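Local coordinates for protein histidine--tRNA ligase (Staphylococcus aureus, PDB 1QE0) that catalyses the ATP-dependent attachment of L-histidine to tRNA(His), releasing AMP and diphosphate, and works as a homodimeric class II aminoacyl-tRNA synthetase, at residues H149-S153 with F154-H158; E177-V180 with K181-P185; I386-Q389 with E390-N393. All blocks are in the same frame, centred on the assembly; numbering follows the deposited sequence.

Contact 1 (H149-S153 with F154-H158)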
loop_
_atom_site.group_PDB
_atom_site.type_symbol
_atom_site.label_atom_id
_atom_site.label_comp_id
_atom_site.label_asym_id
_atom_site.label_seq_id
_atom_site.Cartn_x
_atom_site.Cartn_y
_atom_site.Cartn_z
ATOM N N HIS A 149 17.064 -2.959 8.127
ATOM C CA HIS A 149 17.140 -2.112 6.965
ATOM C C HIS A 149 15.894 -1.222 6.873
ATOM O O HIS A 149 16.007 -0.008 6.697
ATOM C CB HIS A 149 17.303 -2.978 5.721
ATOM C CG HIS A 149 17.727 -2.251 4.491
ATOM N ND1 HIS A 149 17.856 -2.824 3.261
ATOM C CD2 HIS A 149 18.034 -0.933 4.298
ATOM C CE1 HIS A 149 18.212 -1.941 2.363
ATOM N NE2 HIS A 149 18.324 -0.778 2.965
ATOM N N ILE A 150 14.708 -1.803 7.014
ATOM C CA ILE A 150 13.471 -1.017 6.903
ATOM C C ILE A 150 13.541 0.266 7.718
ATOM O O ILE A 150 13.515 1.371 7.156
ATOM C CB ILE A 150 12.225 -1.841 7.324
ATOM C CG1 ILE A 150 11.886 -2.832 6.215
ATOM C CG2 ILE A 150 11.037 -0.933 7.630
ATOM C CD1 ILE A 150 10.997 -3.965 6.666
ATOM N N TYR A 151 13.695 0.103 9.032
ATOM C CA TYR A 151 13.751 1.214 9.960
ATOM C C TYR A 151 14.935 2.130 9.749
ATOM O O TYR A 151 14.802 3.351 9.853
ATOM C CB TYR A 151 13.720 0.707 11.376
ATOM C CG TYR A 151 12.412 0.107 11.706
ATOM C CD1 TYR A 151 11.354 0.898 12.086
ATOM C CD2 TYR A 151 12.226 -1.238 11.650
ATOM C CE1 TYR A 151 10.130 0.356 12.412
ATOM C CE2 TYR A 151 11.004 -1.805 11.973
ATOM C CZ TYR A 151 9.961 -1.000 12.358
ATOM O OH TYR A 151 8.756 -1.561 12.712
ATOM N N GLN A 152 16.095 1.578 9.436
ATOM C CA GLN A 152 17.230 2.455 9.206
ATOM C C GLN A 152 17.055 3.240 7.922
ATOM O O GLN A 152 17.575 4.329 7.794
ATOM C CB GLN A 152 18.534 1.675 9.146
ATOM C CG GLN A 152 18.920 0.970 10.449
ATOM C CD GLN A 152 20.348 0.470 10.415
ATOM O OE1 GLN A 152 20.765 -0.182 9.451
ATOM N NE2 GLN A 152 21.118 0.788 11.450
ATOM N N SER A 153 16.271 2.737 6.986
ATOM C CA SER A 153 16.124 3.454 5.739
ATOM C C SER A 153 15.388 4.774 5.950
ATOM O O SER A 153 15.463 5.687 5.126
ATOM C CB SER A 153 15.448 2.575 4.660
ATOM O OG SER A 153 14.090 2.245 4.927
ATOM N N PHE A 154 14.670 4.872 7.059
ATOM C CA PHE A 154 13.914 6.074 7.324
ATOM C C PHE A 154 14.681 7.052 8.179
ATOM O O PHE A 154 14.187 8.134 8.463
ATOM C CB PHE A 154 12.580 5.722 7.983
ATOM C CG PHE A 154 11.600 5.088 7.047
ATOM C CD1 PHE A 154 10.986 5.854 6.045
ATOM C CD2 PHE A 154 11.295 3.739 7.148
ATOM C CE1 PHE A 154 10.084 5.294 5.166
ATOM C CE2 PHE A 154 10.384 3.153 6.272
ATOM C CZ PHE A 154 9.775 3.934 5.273
ATOM N N GLY A 155 15.855 6.646 8.641
ATOM C CA GLY A 155 16.677 7.516 9.462
ATOM C C GLY A 155 16.562 7.323 10.962
ATOM O O GLY A 155 17.184 8.062 11.730
ATOM N N LEU A 156 15.727 6.385 11.398
ATOM C CA LEU A 156 15.572 6.129 12.824
ATOM C C LEU A 156 16.933 5.744 13.302
ATOM O O LEU A 156 17.704 5.144 12.562
ATOM C CB LEU A 156 14.610 4.998 13.075
ATOM C CG LEU A 156 13.154 5.363 13.339
ATOM C CD1 LEU A 156 12.985 6.856 13.405
ATOM C CD2 LEU A 156 12.255 4.724 12.291
ATOM N N LYS A 157 17.228 6.044 14.555
ATOM C CA LYS A 157 18.554 5.755 15.026
ATOM C C LYS A 157 18.765 5.138 16.364
ATOM O O LYS A 157 19.863 4.664 16.623
ATOM C CB LYS A 157 19.397 7.016 14.947
ATOM C CG LYS A 157 20.501 6.977 13.911
ATOM C CD LYS A 157 20.902 8.400 13.601
ATOM C CE LYS A 157 19.815 9.101 12.795
ATOM N NZ LYS A 157 20.171 8.973 11.383
ATOM N N HIS A 158 17.797 5.171 17.261
ATOM C CA HIS A 158 18.078 4.562 18.562
ATOM C C HIS A 158 17.420 3.198 18.676
ATOM O O HIS A 158 16.721 2.877 19.644
ATOM C CB HIS A 158 17.762 5.541 19.713
ATOM C CG HIS A 158 18.722 6.700 19.785
ATOM N ND1 HIS A 158 19.890 6.756 19.046
ATOM C CD2 HIS A 158 18.711 7.832 20.534
ATOM C CE1 HIS A 158 20.555 7.860 19.337
ATOM N NE2 HIS A 158 19.859 8.526 20.239
#
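The first torsion of F154 (chi1 -72°) sets CG opposite the carbonyl carbon and beside the backbone N, which swings the ring back across the helix end it has just left, while S153 at chi1 67° keeps OG between its own N and C. Together these turns bring the phenyl ring against S153 and I150: OG lies over one face of the ring, 3.9 Å from F154 CD2, and I150 CG2 approaches F154 CE2 at 4.4 Å. Beyond the turn at G155, L156 doubles back and its CD2 meets the edge of the Y151 ring, close to its plane, 3.9 Å from Y151 CD1. Helix ends of this kind illustrate the Schellman motif. G155 takes a positive phi of 97°, which suits glycine, and the backbone reaches back through F154 N to Y151 O (3.2 Å) and G155 N to Q152 O (3.0 Å). The chain can therefore turn out of helix 137-153 towards strand 159-165 while F154 and L156 are laid on L313 of helix 310-319. At the start of the segment H149 stacks its ring on H354 of the second subunit. The S153 hydroxyl, modelled too close to I150 O for that distance to be trusted in detail, is hydrogen-bonded to Q25 NE2 of helix 13-33. The polar group beside the aromatic face is thus satisfied, while Y151, F154 and L156 make an apolar flank facing L313.

Contact 2 (E177-V180 with K181-P185)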
loop_
_atom_site.group_PDB
_atom_site.type_symbol
_atom_site.label_atom_id
_atom_site.label_comp_id
_atom_site.label_asym_id
_atom_site.label_seq_id
_atom_site.Cartn_x
_atom_site.Cartn_y
_atom_site.Cartn_z
ATOM N N GLU A 177 8.668 -31.505 29.160
ATOM C CA GLU A 177 8.679 -32.570 30.161
ATOM C C GLU A 177 9.253 -32.049 31.478
ATOM O O GLU A 177 8.723 -32.339 32.541
ATOM C CB GLU A 177 9.467 -33.776 29.654
ATOM C CG GLU A 177 9.008 -34.181 28.263
ATOM C CD GLU A 177 9.477 -35.544 27.820
ATOM O OE1 GLU A 177 8.601 -36.342 27.407
ATOM O OE2 GLU A 177 10.704 -35.805 27.850
ATOM N N ALA A 178 10.295 -31.234 31.406
ATOM C CA ALA A 178 10.897 -30.668 32.600
ATOM C C ALA A 178 9.879 -29.793 33.358
ATOM O O ALA A 178 9.816 -29.840 34.585
ATOM C CB ALA A 178 12.123 -29.880 32.231
ATOM N N LEU A 179 9.087 -28.999 32.636
ATOM C CA LEU A 179 8.049 -28.150 33.251
ATOM C C LEU A 179 6.966 -29.006 33.931
ATOM O O LEU A 179 6.285 -28.559 34.844
ATOM C CB LEU A 179 7.368 -27.276 32.192
ATOM C CG LEU A 179 8.044 -26.069 31.551
ATOM C CD1 LEU A 179 7.557 -25.919 30.127
ATOM C CD2 LEU A 179 7.757 -24.814 32.349
ATOM N N VAL A 180 6.745 -30.200 33.409
ATOM C CA VAL A 180 5.763 -31.095 33.983
ATOM C C VAL A 180 6.318 -31.778 35.220
ATOM O O VAL A 180 5.584 -32.040 36.162
ATOM C CB VAL A 180 5.372 -32.147 32.999
ATOM C CG1 VAL A 180 4.315 -33.049 33.607
ATOM C CG2 VAL A 180 4.883 -31.490 31.737
ATOM N N LYS A 181 7.597 -32.142 35.176
ATOM C CA LYS A 181 8.285 -32.753 36.319
ATOM C C LYS A 181 8.154 -31.721 37.446
ATOM O O LYS A 181 7.775 -32.027 38.579
ATOM C CB LYS A 181 9.778 -32.934 35.992
ATOM C CG LYS A 181 10.088 -33.902 34.867
ATOM C CD LYS A 181 9.999 -35.347 35.329
ATOM C CE LYS A 181 11.385 -35.932 35.687
ATOM N NZ LYS A 181 12.292 -36.057 34.491
ATOM N N HIS A 182 8.432 -30.480 37.066
ATOM C CA HIS A 182 8.393 -29.323 37.931
ATOM C C HIS A 182 6.998 -29.021 38.467
ATOM O O HIS A 182 6.680 -29.370 39.599
ATOM C CB HIS A 182 8.959 -28.115 37.165
ATOM C CG HIS A 182 8.956 -26.831 37.943
ATOM N ND1 HIS A 182 7.849 -26.007 38.019
ATOM C CD2 HIS A 182 9.925 -26.222 38.661
ATOM C CE1 HIS A 182 8.142 -24.947 38.754
ATOM N NE2 HIS A 182 9.394 -25.051 39.153
ATOM N N PHE A 183 6.163 -28.407 37.636
ATOM C CA PHE A 183 4.827 -27.985 38.033
ATOM C C PHE A 183 3.894 -29.038 38.552
ATOM O O PHE A 183 3.181 -28.789 39.515
ATOM C CB PHE A 183 4.112 -27.275 36.888
ATOM C CG PHE A 183 4.615 -25.892 36.612
ATOM C CD1 PHE A 183 5.416 -25.640 35.497
ATOM C CD2 PHE A 183 4.245 -24.832 37.428
ATOM C CE1 PHE A 183 5.834 -24.351 35.197
ATOM C CE2 PHE A 183 4.660 -23.534 37.134
ATOM C CZ PHE A 183 5.456 -23.294 36.014
ATOM N N GLU A 184 3.890 -30.213 37.935
ATOM C CA GLU A 184 2.955 -31.257 38.341
ATOM C C GLU A 184 2.829 -31.522 39.837
ATOM O O GLU A 184 1.707 -31.629 40.354
ATOM C CB GLU A 184 3.194 -32.538 37.546
ATOM C CG GLU A 184 3.188 -33.805 38.340
ATOM C CD GLU A 184 4.212 -34.774 37.814
ATOM O OE1 GLU A 184 5.413 -34.641 38.175
ATOM O OE2 GLU A 184 3.808 -35.651 37.017
ATOM N N PRO A 185 3.955 -31.599 40.565
ATOM C CA PRO A 185 3.836 -31.855 42.005
ATOM C C PRO A 185 3.117 -30.755 42.805
ATOM O O PRO A 185 2.948 -30.870 44.019
ATOM C CB PRO A 185 5.286 -32.049 42.431
ATOM C CG PRO A 185 5.913 -32.661 41.187
ATOM C CD PRO A 185 5.349 -31.774 40.119
#
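L179 meets F183 one turn on, V180 meets E184, where the chain has passed into a 3-10 turn, and K181 packs one turn back, so the three show how successive positions serve different surroundings. L179 lies alongside F183, both side chains pointing the same way, and its CD2 arrives at the edge of the phenyl ring, in plane, 3.5 Å from F183 CE1. V180 has CG1 anti to the backbone N (chi1 -178°), which directs that methyl towards E184 CB, at a modelled 4.1 Å that is doubtful because CB sits too close to V180 O. K181 behaves otherwise: its chain bends at three successive torsions, and CG packs near E177 O, at 3.1 Å. Its NZ stays 6.8 Å from E177 OE2, whereas E177 OE1 forms a salt bridge with K173, one turn back. Residues 177-183 lie in the last turns of helix 169-183, and 184-185 continue as a 3-10 turn; the helix probably opens the insertion domain of bacterial histidyl-tRNA synthetases, the region that also carries the C191-C194 disulfide. Main-chain bonds of the alpha type hold the turn, from K181 N to E177 O, H182 N to A178 O and F183 N to L179 O. P202, in a loop, touches both L179 and V180. Around the F183 ring, H182 ND1 sits over one face towards the rim, L206 touches the side chain, and the F190 ring meets it with planes at about 85°.

Contact 3 (I386-Q389 with E390-N393)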
loop_
_atom_site.group_PDB
_atom_site.type_symbol
_atom_site.label_atom_id
_atom_site.label_comp_id
_atom_site.label_asym_id
_atom_site.label_seq_id
_atom_site.Cartn_x
_atom_site.Cartn_y
_atom_site.Cartn_z
ATOM N N ILE A 386 -2.542 35.668 -15.831
ATOM C CA ILE A 386 -2.887 35.801 -17.242
ATOM C C ILE A 386 -4.043 36.758 -17.347
ATOM O O ILE A 386 -5.071 36.572 -16.703
ATOM C CB ILE A 386 -3.330 34.477 -17.887
ATOM C CG1 ILE A 386 -2.292 33.383 -17.683
ATOM C CG2 ILE A 386 -3.488 34.659 -19.378
ATOM C CD1 ILE A 386 -2.750 32.058 -18.192
ATOM N N GLY A 387 -3.845 37.788 -18.153
ATOM C CA GLY A 387 -4.855 38.804 -18.377
ATOM C C GLY A 387 -4.849 39.037 -19.868
ATOM O O GLY A 387 -3.992 38.504 -20.554
ATOM N N ASP A 388 -5.697 39.912 -20.372
ATOM C CA ASP A 388 -5.736 40.109 -21.802
ATOM C C ASP A 388 -4.478 40.740 -22.406
ATOM O O ASP A 388 -4.142 40.452 -23.553
ATOM C CB ASP A 388 -7.018 40.837 -22.214
ATOM C CG ASP A 388 -8.283 40.329 -21.459
ATOM O OD1 ASP A 388 -9.257 41.126 -21.355
ATOM O OD2 ASP A 388 -8.311 39.166 -20.963
ATOM N N GLN A 389 -3.740 41.542 -21.650
ATOM C CA GLN A 389 -2.543 42.125 -22.234
ATOM C C GLN A 389 -1.512 41.041 -22.473
ATOM O O GLN A 389 -0.867 41.012 -23.512
ATOM C CB GLN A 389 -1.977 43.268 -21.393
ATOM C CG GLN A 389 -1.864 42.981 -19.914
ATOM C CD GLN A 389 -1.156 44.114 -19.146
ATOM O OE1 GLN A 389 -0.244 44.741 -19.667
ATOM N NE2 GLN A 389 -1.591 44.374 -17.907
ATOM N N GLU A 390 -1.434 40.092 -21.545
ATOM C CA GLU A 390 -0.501 38.960 -21.638
ATOM C C GLU A 390 -0.951 38.019 -22.756
ATOM O O GLU A 390 -0.139 37.376 -23.427
ATOM C CB GLU A 390 -0.470 38.168 -20.319
ATOM C CG GLU A 390 0.153 38.905 -19.133
ATOM C CD GLU A 390 -0.805 39.854 -18.397
ATOM O OE1 GLU A 390 -2.028 39.801 -18.611
ATOM O OE2 GLU A 390 -0.337 40.654 -17.557
ATOM N N LEU A 391 -2.259 37.980 -22.969
ATOM C CA LEU A 391 -2.853 37.114 -23.965
ATOM C C LEU A 391 -2.491 37.541 -25.362
ATOM O O LEU A 391 -2.435 36.720 -26.258
ATOM C CB LEU A 391 -4.372 37.072 -23.780
ATOM C CG LEU A 391 -5.041 35.701 -23.703
ATOM C CD1 LEU A 391 -4.094 34.660 -23.162
ATOM C CD2 LEU A 391 -6.269 35.804 -22.841
ATOM N N GLU A 392 -2.223 38.822 -25.551
ATOM C CA GLU A 392 -1.869 39.288 -26.877
ATOM C C GLU A 392 -0.368 39.342 -27.099
ATOM O O GLU A 392 0.139 38.758 -28.053
ATOM C CB GLU A 392 -2.539 40.622 -27.178
ATOM C CG GLU A 392 -2.465 41.616 -26.057
ATOM C CD GLU A 392 -3.158 42.930 -26.378
ATOM O OE1 GLU A 392 -3.487 43.676 -25.421
ATOM O OE2 GLU A 392 -3.366 43.221 -27.579
ATOM N N ASN A 393 0.351 40.015 -26.212
ATOM C CA ASN A 393 1.801 40.102 -26.330
ATOM C C ASN A 393 2.423 38.696 -26.363
ATOM O O ASN A 393 3.587 38.554 -26.749
ATOM C CB ASN A 393 2.419 40.825 -25.121
ATOM C CG ASN A 393 1.987 42.268 -24.986
ATOM O OD1 ASN A 393 1.415 42.655 -23.972
ATOM N ND2 ASN A 393 2.322 43.086 -25.973
#
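E390 folds its carboxylate back to G387, where OE1 takes a weak hydrogen bond from the backbone N at 2.8 Å, bent to 117° at the hydrogen. A turn in the chain at chi2 (83°) brings the group round. Q389 runs beside it, pointing the same way, with its CG 3.4 Å from E390 OE1 and the amide and carboxylate planes 50° apart. Across the helix start, I386 CG2 meets L391 CD1 at 3.8 Å. These pairs mark a helix beginning in the anticodon-binding domain. G387 is the N-cap of helix 388-393 and, being glycine, has no side chain to complete a capping box with E390 at N3. I386, the residue before the cap, and L391 at N4, a turn inside the helix, make a hydrophobic staple. A carboxylate here would probably be favoured by the helix dipole. Main-chain bonds fix the turn beneath, L391 N reaching G387 O at 3.0 Å, while Q389 O accepts from both E392 N and N393 N. Further out, I386 ends strand 382-386 and is hydrogen-bonded through its backbone to V335 and M337, with its side chain against Y344 and L348 of helix 338-353; Q340 of that helix touches D388 and L391.

From the N terminus the chain reaches contact 1 first, where the turn after helix 137-153 joins it to strand 159-165 of the large mixed sheet in the synthetase core. Contact 2 follows where helix 169-183 ends, in the probable insertion region; the centres of contacts 1 and 2 are about 44 Å apart. Contact 3 comes much later, joining strand 382-386 to helix 388-393 in the anticodon-binding domain. The centres of contacts 2 and 3 are about 91 Å apart, on opposite sides of the chain's centre. Each closes a single local turn; they run in series, without nesting or crossing. Two concern helix C-terminal turns and one a helix start.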